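Local coordinates for RmpA (Streptococcus mutans, PDB 3BJV), which probably serves as the enzyme IIA component of an ascorbate phosphotransferase system, passing on a phosphoryl group derived from phosphoenolpyruvate as the sugar is taken up, at residues Leu17-Trp22 / Val83-Pro88; Leu60-Ala65 / Asp93-Gln98. All coordinates share one frame; numbering follows the deposited sequence.

Contact 1. Residues Leu17-Trp22 / Val83-Pro88; sequences LTAKDW and VTLTEP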
ATOM      1  N   LEU A  17      23.692  -1.689  11.170  1.00  9.49           N
ATOM      2  CA  LEU A  17      23.495  -1.092  12.473  1.00 10.65           C
ATOM      3  C   LEU A  17      22.998  -2.122  13.452  1.00 11.63           C
ATOM      4  O   LEU A  17      22.437  -3.113  13.063  1.00 11.79           O
ATOM      5  CB  LEU A  17      22.528   0.110  12.381  1.00  9.84           C
ATOM      6  CG  LEU A  17      22.941   1.260  11.429  1.00  8.42           C
ATOM      7  CD1 LEU A  17      22.071   2.479  11.683  1.00  8.87           C
ATOM      8  CD2 LEU A  17      24.424   1.627  11.607  1.00  3.86           C
ATOM      9  N   THR A  18      23.206  -1.867  14.729  1.00 13.42           N
ATOM     10  CA  THR A  18      22.781  -2.777  15.780  1.00 15.34           C
ATOM     11  C   THR A  18      21.727  -2.056  16.654  1.00 15.79           C
ATOM     12  O   THR A  18      21.976  -0.940  17.111  1.00 16.09           O
ATOM     13  CB  THR A  18      24.009  -3.258  16.643  1.00 15.79           C
ATOM     14  OG1 THR A  18      24.961  -3.903  15.776  1.00 18.51           O
ATOM     15  CG2 THR A  18      23.588  -4.275  17.719  1.00 17.05           C
ATOM     16  N   ALA A  19      20.576  -2.714  16.873  1.00 15.15           N
ATOM     17  CA  ALA A  19      19.507  -2.201  17.700  1.00 14.86           C
ATOM     18  C   ALA A  19      19.176  -3.283  18.705  1.00 15.90           C
ATOM     19  O   ALA A  19      19.160  -4.453  18.354  1.00 16.58           O
ATOM     20  CB  ALA A  19      18.280  -1.890  16.844  1.00 13.40           C
ATOM     21  N   LYS A  20      18.890  -2.921  19.956  1.00 16.96           N
ATOM     22  CA  LYS A  20      18.575  -3.948  20.943  1.00 17.15           C
ATOM     23  C   LYS A  20      17.113  -4.262  20.889  1.00 16.15           C
ATOM     24  O   LYS A  20      16.692  -5.357  21.270  1.00 15.41           O
ATOM     25  CB  LYS A  20      18.974  -3.517  22.364  1.00 18.69           C
ATOM     26  CG  LYS A  20      20.466  -3.772  22.663  1.00 23.71           C
ATOM     27  CD  LYS A  20      20.976  -2.939  23.839  1.00 31.52           C
ATOM     28  CE  LYS A  20      22.369  -3.392  24.262  1.00 35.04           C
ATOM     29  NZ  LYS A  20      22.874  -2.466  25.301  1.00 37.22           N
ATOM     30  N   ASP A  21      16.315  -3.304  20.430  1.00 14.25           N
ATOM     31  CA  ASP A  21      14.873  -3.562  20.457  1.00 13.62           C
ATOM     32  C   ASP A  21      14.190  -2.798  19.351  1.00 12.08           C
ATOM     33  O   ASP A  21      14.848  -2.068  18.574  1.00 11.99           O
ATOM     34  CB  ASP A  21      14.290  -3.205  21.857  1.00 13.91           C
ATOM     35  CG  ASP A  21      14.439  -1.734  22.187  1.00 16.39           C
ATOM     36  OD1 ASP A  21      14.310  -0.865  21.299  1.00 21.27           O
ATOM     37  OD2 ASP A  21      14.694  -1.407  23.338  1.00 20.67           O
ATOM     38  N   TRP A  22      12.880  -2.939  19.295  1.00 10.09           N
ATOM     39  CA  TRP A  22      12.114  -2.346  18.246  1.00 10.12           C
ATOM     40  C   TRP A  22      12.087  -0.814  18.267  1.00 10.35           C
ATOM     41  O   TRP A  22      12.071  -0.177  17.180  1.00  9.80           O
ATOM     42  CB  TRP A  22      10.716  -2.954  18.166  1.00  9.64           C
ATOM     43  CG  TRP A  22       9.734  -2.523  19.213  1.00 11.08           C
ATOM     44  CD1 TRP A  22       9.436  -3.185  20.373  1.00  9.95           C
ATOM     45  CD2 TRP A  22       8.906  -1.325  19.203  1.00 11.84           C
ATOM     46  NE1 TRP A  22       8.498  -2.472  21.089  1.00 10.74           N
ATOM     47  CE2 TRP A  22       8.144  -1.342  20.401  1.00  9.55           C
ATOM     48  CE3 TRP A  22       8.735  -0.254  18.296  1.00  8.94           C
ATOM     49  CZ2 TRP A  22       7.194  -0.342  20.714  1.00 10.19           C
ATOM     50  CZ3 TRP A  22       7.819   0.749  18.620  1.00 10.20           C
ATOM     51  CH2 TRP A  22       7.077   0.708  19.849  1.00  9.88           C
ATOM     52  N   VAL A  83      17.559   1.387   6.566  1.00  9.05           N
ATOM     53  CA  VAL A  83      18.455   0.956   7.618  1.00  8.27           C
ATOM     54  C   VAL A  83      18.417  -0.587   7.587  1.00  8.49           C
ATOM     55  O   VAL A  83      17.327  -1.164   7.475  1.00  8.99           O
ATOM     56  CB  VAL A  83      17.942   1.477   8.990  1.00  8.73           C
ATOM     57  CG1 VAL A  83      18.442   0.591  10.164  1.00  9.67           C
ATOM     58  CG2 VAL A  83      18.308   2.977   9.226  1.00  6.15           C
ATOM     59  N   THR A  84      19.576  -1.244   7.700  1.00  7.40           N
ATOM     60  CA  THR A  84      19.646  -2.705   7.872  1.00  6.97           C
ATOM     61  C   THR A  84      20.311  -2.984   9.209  1.00  8.09           C
ATOM     62  O   THR A  84      21.210  -2.278   9.601  1.00  8.66           O
ATOM     63  CB  THR A  84      20.486  -3.372   6.787  1.00  6.94           C
ATOM     64  OG1 THR A  84      21.797  -2.811   6.779  1.00  7.59           O
ATOM     65  CG2 THR A  84      19.841  -3.203   5.369  1.00  5.36           C
ATOM     66  N   LEU A  85      19.803  -3.958   9.938  1.00  9.06           N
ATOM     67  CA  LEU A  85      20.354  -4.407  11.232  1.00 10.45           C
ATOM     68  C   LEU A  85      21.271  -5.646  11.071  1.00 11.54           C
ATOM     69  O   LEU A  85      21.115  -6.440  10.111  1.00 11.37           O
ATOM     70  CB  LEU A  85      19.186  -4.762  12.202  1.00  9.42           C
ATOM     71  CG  LEU A  85      18.190  -3.624  12.429  1.00  8.58           C
ATOM     72  CD1 LEU A  85      17.079  -4.137  13.160  1.00  9.31           C
ATOM     73  CD2 LEU A  85      18.829  -2.523  13.262  1.00 12.69           C
ATOM     74  N   THR A  86      22.155  -5.854  12.054  1.00 12.18           N
ATOM     75  CA  THR A  86      23.036  -7.016  12.026  1.00 13.24           C
ATOM     76  C   THR A  86      22.340  -8.281  12.559  1.00 14.85           C
ATOM     77  O   THR A  86      22.698  -9.407  12.176  1.00 15.17           O
ATOM     78  CB  THR A  86      24.348  -6.737  12.757  1.00 13.64           C
ATOM     79  OG1 THR A  86      24.065  -6.250  14.076  1.00 12.70           O
ATOM     80  CG2 THR A  86      25.197  -5.670  11.959  1.00 12.78           C
ATOM     81  N   GLU A  87      21.339  -8.083  13.424  1.00 15.37           N
ATOM     82  CA  GLU A  87      20.444  -9.124  13.897  1.00 15.75           C
ATOM     83  C   GLU A  87      19.051  -8.566  13.843  1.00 14.54           C
ATOM     84  O   GLU A  87      18.883  -7.380  14.053  1.00 12.69           O
ATOM     85  CB  GLU A  87      20.742  -9.392  15.346  1.00 16.70           C
ATOM     86  CG  GLU A  87      22.009 -10.122  15.476  1.00 26.21           C
ATOM     87  CD  GLU A  87      22.753  -9.710  16.697  1.00 34.94           C
ATOM     88  OE1 GLU A  87      22.147  -9.853  17.809  1.00 33.55           O
ATOM     89  OE2 GLU A  87      23.930  -9.239  16.505  1.00 37.59           O
ATOM     90  N   PRO A  88      18.048  -9.415  13.562  1.00 14.15           N
ATOM     91  CA  PRO A  88      16.649  -9.029  13.704  1.00 14.39           C
ATOM     92  C   PRO A  88      16.263  -8.541  15.097  1.00 14.18           C
ATOM     93  O   PRO A  88      16.953  -8.851  16.058  1.00 15.45           O
ATOM     94  CB  PRO A  88      15.880 -10.321  13.343  1.00 15.59           C
ATOM     95  CG  PRO A  88      16.924 -11.419  13.338  1.00 15.07           C
ATOM     96  CD  PRO A  88      18.199 -10.761  12.984  1.00 13.85           C
TER
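L17 and L85 lie side by side as a parallel beta bridge, with both side chains on the same face of the sheet. The backbone of L17 grips the neighbours of L85: its N donates to T84 O at 3.0 Å, close to straight, while L17 O takes the N-H of T86 at 2.9 Å in a more bent bond (137° at the hydrogen). That same oxygen also receives a CA-H contact from L85. Starting at L85 CB, the side chain runs past L17 O at 3.7 Å. The branch point CG is anti to the carbonyl carbon (chi1 -56°), and from there CD2 ends between L17 O and A19 CB, 3.7 Å from each. L85 packs on L100 of strand 96-104 as well. A19 in turn rests on E24, A25 and L28 of helix 22-36, and L17, whose CD1 is 4.4 Å from V83 CG1, also touches L28, so L17 and A19 together bring this edge of the sheet against that helix. At the exposed end, the hydroxyls T18 OG1 and T86 OG1 share a hydrogen bond of 3.0 Å, linking the two segments one residue beyond the L17-L85 bridge. Beyond it D21 is the N-cap of helix 22-36, its OD1 accepting from E24 N. The segment 17-22 carries the chain from edge strand 13-17 into helix 22-36, in an alpha/beta three-layer sandwich.

Contact 2. Residues Leu60-Ala65 / Asp93-Gln98; sequences LMPGMA and DGKEVQ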
ATOM      1  N   LEU A  60       5.013  -5.016   6.194  1.00 17.80           N
ATOM      2  CA  LEU A  60       4.369  -5.517   4.966  1.00 20.68           C
ATOM      3  C   LEU A  60       4.564  -6.976   4.633  1.00 21.39           C
ATOM      4  O   LEU A  60       3.646  -7.634   4.137  1.00 21.00           O
ATOM      5  CB  LEU A  60       4.766  -4.708   3.731  1.00 21.21           C
ATOM      6  CG  LEU A  60       3.936  -3.455   3.440  1.00 24.42           C
ATOM      7  CD1 LEU A  60       4.089  -3.128   1.968  1.00 26.76           C
ATOM      8  CD2 LEU A  60       2.434  -3.505   3.898  1.00 24.47           C
ATOM      9  N   MET A  61       5.770  -7.458   4.882  1.00 22.82           N
ATOM     10  CA  MET A  61       6.118  -8.844   4.674  1.00 25.11           C
ATOM     11  C   MET A  61       7.156  -9.157   5.723  1.00 23.15           C
ATOM     12  O   MET A  61       7.760  -8.236   6.254  1.00 22.49           O
ATOM     13  CB  MET A  61       6.645  -9.076   3.249  1.00 25.14           C
ATOM     14  CG  MET A  61       7.807  -8.178   2.747  1.00 27.33           C
ATOM     15  SD  MET A  61       8.402  -8.637   1.035  1.00 33.31           S
ATOM     16  CE  MET A  61       9.726  -9.833   1.354  1.00 31.69           C
ATOM     17  N   PRO A  62       7.369 -10.461   6.035  1.00 22.51           N
ATOM     18  CA  PRO A  62       8.306 -10.751   7.138  1.00 20.79           C
ATOM     19  C   PRO A  62       9.736 -10.329   6.820  1.00 18.39           C
ATOM     20  O   PRO A  62      10.116 -10.375   5.667  1.00 17.88           O
ATOM     21  CB  PRO A  62       8.168 -12.275   7.339  1.00 21.06           C
ATOM     22  CG  PRO A  62       6.837 -12.625   6.684  1.00 22.97           C
ATOM     23  CD  PRO A  62       6.809 -11.705   5.468  1.00 22.64           C
ATOM     24  N   GLY A  63      10.488  -9.911   7.841  1.00 16.71           N
ATOM     25  CA  GLY A  63      11.794  -9.306   7.674  1.00 14.99           C
ATOM     26  C   GLY A  63      11.816  -7.778   7.500  1.00 14.23           C
ATOM     27  O   GLY A  63      12.816  -7.136   7.822  1.00 14.46           O
ATOM     28  N   MET A  64      10.761  -7.166   6.987  1.00 12.96           N
ATOM     29  CA  MET A  64      10.834  -5.723   6.771  1.00 13.44           C
ATOM     30  C   MET A  64       9.710  -4.883   7.467  1.00 12.74           C
ATOM     31  O   MET A  64       8.610  -5.384   7.741  1.00 12.68           O
ATOM     32  CB  MET A  64      10.948  -5.414   5.266  1.00 14.03           C
ATOM     33  CG  MET A  64       9.649  -5.563   4.460  1.00 17.62           C
ATOM     34  SD  MET A  64       8.386  -4.257   4.755  1.00 21.95           S
ATOM     35  CE  MET A  64       8.985  -2.961   3.670  1.00 19.21           C
ATOM     36  N   ALA A  65      10.018  -3.623   7.758  1.00 11.26           N
ATOM     37  CA  ALA A  65       9.072  -2.656   8.258  1.00  9.65           C
ATOM     38  C   ALA A  65       9.225  -1.371   7.446  1.00  9.99           C
ATOM     39  O   ALA A  65      10.339  -1.006   7.072  1.00  8.95           O
ATOM     40  CB  ALA A  65       9.350  -2.385   9.728  1.00  9.21           C
ATOM     41  N   ASP A  93       4.009  -7.613  17.965  1.00 26.24           N
ATOM     42  CA  ASP A  93       3.103  -8.668  17.451  1.00 26.77           C
ATOM     43  C   ASP A  93       3.774 -10.027  17.176  1.00 26.03           C
ATOM     44  O   ASP A  93       3.176 -10.889  16.489  1.00 25.90           O
ATOM     45  CB  ASP A  93       2.382  -8.190  16.171  1.00 27.12           C
ATOM     46  CG  ASP A  93       3.342  -7.693  15.119  1.00 30.03           C
ATOM     47  OD1 ASP A  93       4.578  -7.765  15.350  1.00 34.44           O
ATOM     48  OD2 ASP A  93       2.876  -7.225  14.058  1.00 34.16           O
ATOM     49  N   GLY A  94       5.014 -10.175  17.668  1.00 25.34           N
ATOM     50  CA  GLY A  94       5.871 -11.352  17.436  1.00 24.25           C
ATOM     51  C   GLY A  94       6.644 -11.341  16.129  1.00 24.08           C
ATOM     52  O   GLY A  94       7.306 -12.303  15.786  1.00 23.53           O
ATOM     53  N   LYS A  95       6.548 -10.259  15.365  1.00 24.08           N
ATOM     54  CA  LYS A  95       7.173 -10.239  14.039  1.00 23.89           C
ATOM     55  C   LYS A  95       8.640  -9.797  14.093  1.00 22.26           C
ATOM     56  O   LYS A  95       9.008  -8.832  14.777  1.00 21.63           O
ATOM     57  CB  LYS A  95       6.344  -9.401  13.088  1.00 23.60           C
ATOM     58  CG  LYS A  95       5.113 -10.122  12.570  1.00 26.09           C
ATOM     59  CD  LYS A  95       4.243  -9.221  11.654  1.00 28.03           C
ATOM     60  CE  LYS A  95       3.731  -9.980  10.386  1.00 36.39           C
ATOM     61  NZ  LYS A  95       4.848 -10.543   9.453  1.00 37.32           N
ATOM     62  N   GLU A  96       9.492 -10.557  13.421  1.00 21.67           N
ATOM     63  CA  GLU A  96      10.914 -10.221  13.338  1.00 21.06           C
ATOM     64  C   GLU A  96      11.257  -9.293  12.161  1.00 19.40           C
ATOM     65  O   GLU A  96      10.665  -9.422  11.082  1.00 20.10           O
ATOM     66  CB  GLU A  96      11.759 -11.469  13.350  1.00 20.85           C
ATOM     67  CG  GLU A  96      11.991 -11.962  14.782  1.00 24.25           C
ATOM     68  CD  GLU A  96      12.869 -13.207  14.828  1.00 29.17           C
ATOM     69  OE1 GLU A  96      14.027 -13.133  15.344  1.00 32.63           O
ATOM     70  OE2 GLU A  96      12.409 -14.243  14.315  1.00 27.99           O
ATOM     71  N   VAL A  97      12.158  -8.336  12.401  1.00 16.56           N
ATOM     72  CA  VAL A  97      12.533  -7.332  11.398  1.00 15.31           C
ATOM     73  C   VAL A  97      14.006  -7.174  11.347  1.00 14.37           C
ATOM     74  O   VAL A  97      14.651  -7.078  12.382  1.00 14.34           O
ATOM     75  CB  VAL A  97      11.892  -5.901  11.660  1.00 15.88           C
ATOM     76  CG1 VAL A  97      12.412  -4.893  10.680  1.00 13.27           C
ATOM     77  CG2 VAL A  97      10.342  -6.008  11.579  1.00 16.29           C
ATOM     78  N   GLN A  98      14.534  -7.145  10.129  1.00 12.84           N
ATOM     79  CA  GLN A  98      15.933  -6.847   9.911  1.00 12.25           C
ATOM     80  C   GLN A  98      16.216  -5.656   8.982  1.00 11.26           C
ATOM     81  O   GLN A  98      17.307  -5.130   8.968  1.00  9.24           O
ATOM     82  CB  GLN A  98      16.667  -8.081   9.428  1.00 12.01           C
ATOM     83  CG  GLN A  98      18.123  -7.972   9.802  1.00 16.11           C
ATOM     84  CD  GLN A  98      18.878  -9.276   9.644  1.00 19.99           C
ATOM     85  OE1 GLN A  98      20.057  -9.358  10.006  1.00 18.86           O
ATOM     86  NE2 GLN A  98      18.191 -10.314   9.127  1.00 18.26           N
TER
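G63 and V97 face each other as a parallel bridge, their CA atoms 4.3 Å apart, and the close packing gathers around them. G63 O accepts the N-H of Q98 at 2.9 Å in a nearly straight bond, though the donor sits well off the carbonyl plane. The partner bond, from G63 N to E96 O, is longer at 3.3 Å and bent to 140°. V97 turns its CG1 branch, anti to the backbone N (chi1 175°), over the backbone of 63-65: CG1 lies 3.7 Å from G63 O and 4.1 Å from A65 CB. F91 touches V97 too, and Y58 touches A65. G63 is the third residue of a type II beta turn from M61 to M64, where its positive phi (89°) would press any CB against the carbonyl oxygen of P62. The turn overlaps the start of strand 63-65, which pairs with strand 96-104 in the mixed sheet of this EIIA-type alpha/beta sandwich, and M64 points the other way, onto I119 and F123 of helix 108-123. Toward solvent the contact thins out. The K95 chain, bent at chi3 and chi4, sets NZ over the face of the P62 ring, 4.0 Å from its CG, a loose approach; P62 packs on P152 and K95 on G156, both of the second subunit. Exposed D93 folds back in an Asx turn, its OD1 taking the N-H of K95 at 3.2 Å from above the carboxylate plane.

Overall arrangement
Contacts 1 and 2 sit in one mixed sheet, with centres about 12 Å apart. Strands 79-85 and 96-104 are antiparallel neighbours in its middle; contact 1 adds 13-17 beside the former, and contact 2 adds 63-65 beside the latter, both in parallel. The two contacts meet directly where L85 N probably donates to Q98 O at 2.9 Å, and P88 CB lies 3.6 Å from V97 O just after the chain corner at T86 and E87. Contact 2 also borders the second subunit, whereas no other chain of the assembly touches contact 1. Enzymes IIA of this class carry the phosphoryl group on a histidine; none of the four segments contains one.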